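Local coordinates for aminotransferase (Neisseria meningitidis Z2491, PDB 3JTX), which probably catalyses pyridoxal-phosphate-dependent transamination, as a member of the class I/II aminotransferase family, at residues A[98-101]-A[102-106]; A[269-272]-A[273-276]; A[278-281]-A[282-285]. All coordinates share one frame; numbering follows the deposited sequence.

Contact 1: A[98-101]-A[102-106]; sequences LGSR and EALFS
E102 folds its side chain back over the turn that leads into helix 100-111, its CG lying 3.5 Å from both L98 O and G99 O. The chain bends at chi2 (90°), which brings the carboxylate round to the backbone of L98: L98 N donates to E102 OE2 at 2.8 Å, nearly straight at 169°, and meets the anti lone pair of that oxygen. The same oxygen receives a salt bridge from R271, so two donors grip it, and L98 CB rests 3.6 Å from E102 OE2. A water bridges this turn, donating to L98 O and accepting from E102 N. G99 holds the N-cap position with phi at 88°, a positive value that glycine adopts readily. This is the phosphate-binding N-terminus of a fold type I aminotransferase: the backbone N atoms of S100 and R101 hydrogen-bond the phosphate of the cofactor-modified lysine at position 245, where the helix dipole would favour the anion. Further along, L104 N bonds S100 O at 2.8 Å, while L104 CG sits 3.4 Å from the same S100 O. R101 hydrogen-bonds Q131 and Y130 of its own chain and, through NH1, T272 O of the second subunit. One turn on, S106 OG donates to E102 O at 2.7 Å, reaching it from the face opposite S106 N.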
loop_
_atom_site.group_PDB
_atom_site.type_symbol
_atom_site.label_atom_id
_atom_site.label_comp_id
_atom_site.label_asym_id
_atom_site.label_seq_id
_atom_site.Cartn_x
_atom_site.Cartn_y
_atom_site.Cartn_z
ATOM N N LEU A 98 1.165 -4.253 5.030
ATOM C CA LEU A 98 1.822 -2.977 5.344
ATOM C C LEU A 98 0.920 -2.138 6.258
ATOM O O LEU A 98 0.473 -1.036 5.886
ATOM C CB LEU A 98 2.187 -2.221 4.056
ATOM C CG LEU A 98 2.907 -3.084 2.991
ATOM C CD1 LEU A 98 3.342 -2.230 1.789
ATOM C CD2 LEU A 98 4.122 -3.827 3.603
ATOM N N GLY A 99 0.646 -2.695 7.433
ATOM C CA GLY A 99 -0.396 -2.187 8.322
ATOM C C GLY A 99 -1.730 -2.816 7.986
ATOM O O GLY A 99 -1.984 -3.180 6.825
ATOM N N SER A 100 -2.598 -2.966 8.990
ATOM C CA SER A 100 -3.897 -3.591 8.743
ATOM C C SER A 100 -4.792 -2.720 7.854
ATOM O O SER A 100 -5.663 -3.253 7.160
ATOM C CB SER A 100 -4.616 -3.948 10.058
ATOM O OG SER A 100 -4.992 -2.792 10.789
ATOM N N ARG A 101 -4.606 -1.395 7.855
ATOM C CA ARG A 101 -5.477 -0.528 7.036
ATOM C C ARG A 101 -5.497 -0.940 5.556
ATOM O O ARG A 101 -6.564 -1.241 5.006
ATOM C CB ARG A 101 -5.063 0.944 7.148
ATOM C CG ARG A 101 -5.904 1.878 6.261
ATOM C CD ARG A 101 -5.662 3.353 6.578
ATOM N NE ARG A 101 -6.143 3.621 7.925
ATOM C CZ ARG A 101 -7.067 4.517 8.254
ATOM N NH1 ARG A 101 -7.604 5.342 7.352
ATOM N NH2 ARG A 101 -7.437 4.600 9.525
ATOM N N GLU A 102 -4.326 -0.965 4.907
ATOM C CA GLU A 102 -4.266 -1.320 3.489
ATOM C C GLU A 102 -4.811 -2.726 3.247
ATOM O O GLU A 102 -5.435 -2.986 2.219
ATOM C CB GLU A 102 -2.844 -1.152 2.907
ATOM C CG GLU A 102 -1.791 -2.108 3.453
ATOM C CD GLU A 102 -1.640 -3.433 2.675
ATOM O OE1 GLU A 102 -2.442 -3.729 1.768
ATOM O OE2 GLU A 102 -0.694 -4.190 2.986
ATOM N N ALA A 103 -4.568 -3.616 4.202
ATOM C CA ALA A 103 -4.960 -5.015 4.124
ATOM C C ALA A 103 -6.477 -5.165 4.159
ATOM O O ALA A 103 -7.050 -5.841 3.326
ATOM C CB ALA A 103 -4.322 -5.798 5.290
ATOM N N LEU A 104 -7.120 -4.497 5.113
ATOM C CA LEU A 104 -8.570 -4.559 5.242
ATOM C C LEU A 104 -9.224 -3.933 4.007
ATOM O O LEU A 104 -10.180 -4.489 3.449
ATOM C CB LEU A 104 -9.025 -3.801 6.498
ATOM C CG LEU A 104 -8.728 -4.424 7.857
ATOM C CD1 LEU A 104 -8.702 -3.350 8.963
ATOM C CD2 LEU A 104 -9.733 -5.545 8.193
ATOM N N PHE A 105 -8.707 -2.779 3.585
ATOM C CA PHE A 105 -9.257 -2.080 2.423
ATOM C C PHE A 105 -9.163 -2.922 1.156
ATOM O O PHE A 105 -10.161 -3.138 0.453
ATOM C CB PHE A 105 -8.557 -0.730 2.203
ATOM C CG PHE A 105 -9.129 0.044 1.035
ATOM C CD1 PHE A 105 -10.204 0.893 1.216
ATOM C CD2 PHE A 105 -8.614 -0.114 -0.245
ATOM C CE1 PHE A 105 -10.770 1.597 0.132
ATOM C CE2 PHE A 105 -9.162 0.594 -1.342
ATOM C CZ PHE A 105 -10.253 1.436 -1.141
ATOM N N SER A 106 -7.957 -3.403 0.851
ATOM C CA SER A 106 -7.760 -4.179 -0.366
ATOM C C SER A 106 -8.519 -5.509 -0.340
ATOM O O SER A 106 -9.092 -5.910 -1.359
ATOM C CB SER A 106 -6.273 -4.406 -0.651
ATOM O OG SER A 106 -5.626 -5.047 0.421
HETATM O O HOH W 1 -1.734 0.494 5.621
#

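Contact 2: A[269-272]-A[273-276]; sequences LYRT and YHGS
A helix C-terminus closing over its own last turn is the contact made by residues 269-276, at the end of helix 261-274 and against the second subunit. The last turn is held by H274 N to Y270 O at 3.0 Å and by G275 N to R271 O, also 3.0 Å but bent to 146°. G275 then leaves helical geometry with positive phi, and the reversal brings S276 back against the side chain of R271. There S276 OG lies over one face of the guanidinium, above its centre and 3.1 Å from R271 CZ. It makes no hydrogen bond with the arginine; S276 OG instead hydrogen-bonds H274 ND1 at 2.9 Å, in the plane of the imidazole, either atom possibly the donor. R271 reaches this position through a bend at chi3 (69°). Y270 and H274 lie one turn apart, their planes 29° apart and strongly offset, with little ring overlap; the touch is Y270 CE2 to H274 CB at 3.7 Å. T272 OG1 donates to L269 O at 2.8 Å, and the CD2 edge of the Y273 ring meets that same oxygen. From the second subunit, Y12 stacks on Y273 and H274 meets its own counterpart, placing this helix end in the dimer interface. With NH2 in a salt bridge to E102 OE2 and a hydroxyl over one face, the guanidinium is probably restrained in both position and rotation.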
loop_
_atom_site.group_PDB
_atom_site.type_symbol
_atom_site.label_atom_id
_atom_site.label_comp_id
_atom_site.label_asym_id
_atom_site.label_seq_id
_atom_site.Cartn_x
_atom_site.Cartn_y
_atom_site.Cartn_z
ATOM N N LEU A 269 -2.181 -12.874 -5.222
ATOM C CA LEU A 269 -2.114 -12.551 -6.648
ATOM C C LEU A 269 -2.506 -11.086 -6.876
ATOM O O LEU A 269 -1.830 -10.347 -7.583
ATOM C CB LEU A 269 -3.028 -13.477 -7.466
ATOM C CG LEU A 269 -3.045 -13.260 -8.988
ATOM C CD1 LEU A 269 -1.618 -13.330 -9.608
ATOM C CD2 LEU A 269 -3.991 -14.295 -9.647
ATOM N N TYR A 270 -3.610 -10.683 -6.268
ATOM C CA TYR A 270 -4.069 -9.305 -6.339
ATOM C C TYR A 270 -3.018 -8.338 -5.788
ATOM O O TYR A 270 -2.796 -7.277 -6.379
ATOM C CB TYR A 270 -5.368 -9.159 -5.538
ATOM C CG TYR A 270 -5.944 -7.765 -5.498
ATOM C CD1 TYR A 270 -6.887 -7.360 -6.428
ATOM C CD2 TYR A 270 -5.600 -6.885 -4.499
ATOM C CE1 TYR A 270 -7.447 -6.075 -6.386
ATOM C CE2 TYR A 270 -6.137 -5.601 -4.461
ATOM C CZ TYR A 270 -7.071 -5.212 -5.407
ATOM O OH TYR A 270 -7.612 -3.925 -5.357
ATOM N N ARG A 271 -2.375 -8.715 -4.677
ATOM C CA ARG A 271 -1.426 -7.855 -3.992
ATOM C C ARG A 271 -0.133 -7.678 -4.784
ATOM O O ARG A 271 0.559 -6.674 -4.610
ATOM C CB ARG A 271 -1.133 -8.355 -2.572
ATOM C CG ARG A 271 -2.325 -8.211 -1.634
ATOM C CD ARG A 271 -2.113 -8.922 -0.312
ATOM N NE ARG A 271 -1.094 -8.239 0.463
ATOM C CZ ARG A 271 -1.261 -7.092 1.097
ATOM N NH1 ARG A 271 -2.432 -6.471 1.092
ATOM N NH2 ARG A 271 -0.248 -6.571 1.754
ATOM N N THR A 272 0.183 -8.615 -5.673
ATOM C CA THR A 272 1.356 -8.445 -6.538
ATOM C C THR A 272 1.158 -7.262 -7.471
ATOM O O THR A 272 2.117 -6.549 -7.770
ATOM C CB THR A 272 1.767 -9.725 -7.322
ATOM O OG1 THR A 272 0.829 -9.996 -8.372
ATOM C CG2 THR A 272 1.877 -10.905 -6.372
ATOM N N TYR A 273 -0.087 -7.004 -7.877
ATOM C CA TYR A 273 -0.388 -5.833 -8.700
ATOM C C TYR A 273 -0.629 -4.581 -7.859
ATOM O O TYR A 273 -0.207 -3.480 -8.245
ATOM C CB TYR A 273 -1.593 -6.117 -9.605
ATOM C CG TYR A 273 -1.276 -7.098 -10.710
ATOM C CD1 TYR A 273 -0.728 -6.662 -11.900
ATOM C CD2 TYR A 273 -1.495 -8.461 -10.547
ATOM C CE1 TYR A 273 -0.407 -7.544 -12.928
ATOM C CE2 TYR A 273 -1.175 -9.364 -11.571
ATOM C CZ TYR A 273 -0.634 -8.898 -12.754
ATOM O OH TYR A 273 -0.332 -9.779 -13.767
ATOM N N HIS A 274 -1.287 -4.760 -6.712
ATOM C CA HIS A 274 -1.672 -3.673 -5.794
ATOM C C HIS A 274 -0.440 -3.014 -5.147
ATOM O O HIS A 274 -0.507 -1.862 -4.688
ATOM C CB HIS A 274 -2.676 -4.284 -4.799
ATOM C CG HIS A 274 -2.926 -3.509 -3.549
ATOM N ND1 HIS A 274 -2.364 -3.863 -2.333
ATOM C CD2 HIS A 274 -3.791 -2.499 -3.287
ATOM C CE1 HIS A 274 -2.830 -3.058 -1.391
ATOM N NE2 HIS A 274 -3.686 -2.213 -1.946
ATOM N N GLY A 275 0.686 -3.734 -5.141
ATOM C CA GLY A 275 2.002 -3.148 -4.821
ATOM C C GLY A 275 2.280 -3.021 -3.333
ATOM O O GLY A 275 2.799 -1.991 -2.876
ATOM N N SER A 276 1.962 -4.085 -2.588
ATOM C CA SER A 276 2.009 -4.075 -1.126
ATOM C C SER A 276 3.036 -5.058 -0.527
ATOM O O SER A 276 2.817 -5.643 0.522
ATOM C CB SER A 276 0.601 -4.292 -0.560
ATOM O OG SER A 276 -0.130 -5.322 -1.245
#

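Contact 3: A[278-281]-A[282-285]; sequences MSIP and VQRA
Helix 280-291 starts with a regular series of backbone bonds, Q283 N to S279 O (2.9 Å), R284 N to I280 O (2.8 Å) and A285 N to P281 O (3.0 Å), with S279 at the N-cap and P281 in the first turn, where its lack of an N-H costs no helical bond. The S279 hydroxyl does not cap. Q283 instead reaches back beyond it: Q283 NE2 donates to M278 O at 2.9 Å, close to the plane of its own amide and at 163°, while Q283 OE1 accepts from L68 N, so both ends of the amide are engaged. With CG anti to the backbone N (chi1 -170°) and the chain extended through chi2, the selenomethionine M278 brings SE to 3.6 Å from Q283 CG; its CG meets V282 CG1 at 3.8 Å, the two side chains crossing at about a right angle. V282 CG2 turns to the other neighbour, packing 3.7 Å from S279 CB. I280 and R284 run side by side, I280 CG2 lying 3.9 Å from R284 NE, whose guanidinium forms salt bridges with E58 and E70. P281 and A285 face helix 46-54, whereas M278 and Q283 lean on L71 of helix 69-82.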
loop_
_atom_site.group_PDB
_atom_site.type_symbol
_atom_site.label_atom_id
_atom_site.label_comp_id
_atom_site.label_asym_id
_atom_site.label_seq_id
_atom_site.Cartn_x
_atom_site.Cartn_y
_atom_site.Cartn_z
HETATM N N MSE A 278 6.578 -5.850 1.344
HETATM C CA MSE A 278 7.213 -5.177 2.494
HETATM C C MSE A 278 8.728 -5.023 2.359
HETATM O O MSE A 278 9.441 -6.012 2.198
HETATM C CB MSE A 278 6.917 -5.964 3.764
HETATM C CG MSE A 278 7.313 -5.253 5.054
HETATM SE SE MSE A 278 6.873 -6.278 6.630
HETATM C CE MSE A 278 4.929 -5.988 6.566
ATOM N N SER A 279 9.216 -3.777 2.460
ATOM C CA SER A 279 10.651 -3.498 2.583
ATOM C C SER A 279 11.375 -4.553 3.419
ATOM O O SER A 279 10.967 -4.838 4.539
ATOM C CB SER A 279 10.797 -2.123 3.253
ATOM O OG SER A 279 12.138 -1.791 3.470
ATOM N N ILE A 280 12.469 -5.123 2.918
ATOM C CA ILE A 280 13.129 -6.183 3.674
ATOM C C ILE A 280 13.581 -5.701 5.076
ATOM O O ILE A 280 13.334 -6.398 6.069
ATOM C CB ILE A 280 14.252 -6.881 2.873
ATOM C CG1 ILE A 280 13.614 -7.646 1.694
ATOM C CG2 ILE A 280 14.979 -7.884 3.766
ATOM C CD1 ILE A 280 14.579 -8.171 0.651
ATOM N N PRO A 281 14.214 -4.517 5.173
ATOM C CA PRO A 281 14.519 -4.026 6.535
ATOM C C PRO A 281 13.307 -3.897 7.461
ATOM O O PRO A 281 13.434 -4.136 8.668
ATOM C CB PRO A 281 15.174 -2.671 6.279
ATOM C CG PRO A 281 15.837 -2.845 4.933
ATOM C CD PRO A 281 14.841 -3.676 4.141
ATOM N N VAL A 282 12.136 -3.551 6.920
ATOM C CA VAL A 282 10.911 -3.553 7.726
ATOM C C VAL A 282 10.496 -4.979 8.123
ATOM O O VAL A 282 10.040 -5.208 9.259
ATOM C CB VAL A 282 9.772 -2.826 7.006
ATOM C CG1 VAL A 282 8.473 -2.936 7.791
ATOM C CG2 VAL A 282 10.161 -1.341 6.801
ATOM N N GLN A 283 10.686 -5.938 7.216
ATOM C CA GLN A 283 10.485 -7.339 7.549
ATOM C C GLN A 283 11.408 -7.806 8.689
ATOM O O GLN A 283 10.975 -8.518 9.597
ATOM C CB GLN A 283 10.694 -8.243 6.338
ATOM C CG GLN A 283 9.678 -8.042 5.201
ATOM C CD GLN A 283 9.757 -9.176 4.189
ATOM O OE1 GLN A 283 9.694 -10.353 4.563
ATOM N NE2 GLN A 283 9.881 -8.827 2.901
ATOM N N ARG A 284 12.669 -7.386 8.641
ATOM C CA ARG A 284 13.630 -7.748 9.684
ATOM C C ARG A 284 13.237 -7.156 11.054
ATOM O O ARG A 284 13.303 -7.838 12.082
ATOM C CB ARG A 284 15.040 -7.298 9.305
ATOM C CG ARG A 284 15.554 -7.868 7.985
ATOM C CD ARG A 284 16.119 -9.248 8.117
ATOM N NE ARG A 284 16.585 -9.728 6.821
ATOM C CZ ARG A 284 16.566 -10.995 6.429
ATOM N NH1 ARG A 284 16.115 -11.957 7.235
ATOM N NH2 ARG A 284 16.988 -11.305 5.213
ATOM N N ALA A 285 12.876 -5.879 11.052
ATOM C CA ALA A 285 12.419 -5.193 12.256
ATOM C C ALA A 285 11.171 -5.883 12.805
ATOM O O ALA A 285 11.001 -6.005 14.023
ATOM C CB ALA A 285 12.134 -3.721 11.929
#

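How the contacts relate
All three contacts are largely buried and lie at helix ends: contacts 1 and 3 at N-termini, contact 2 at a C-terminus. Contact 1 faces the cofactor phosphate, and its centre lies nearer the chain's centre (about 12 Å, against about 23 Å for the other two). Among its touches with contact 2 is the salt bridge from E102 OE2 to R271 NH2, 2.7 Å long, so helices 100-111 and 261-274 share a polar junction beside the dimer interface. With contact 3 the meeting is apolar, L98 CD2 to M278 CB. Contacts 2 and 3 merely adjoin in sequence; contact 3 combines aliphatic packing with salt bridges from R284, whereas contacts 1 and 2 add ring contacts and firm hydrogen bonds to the second subunit.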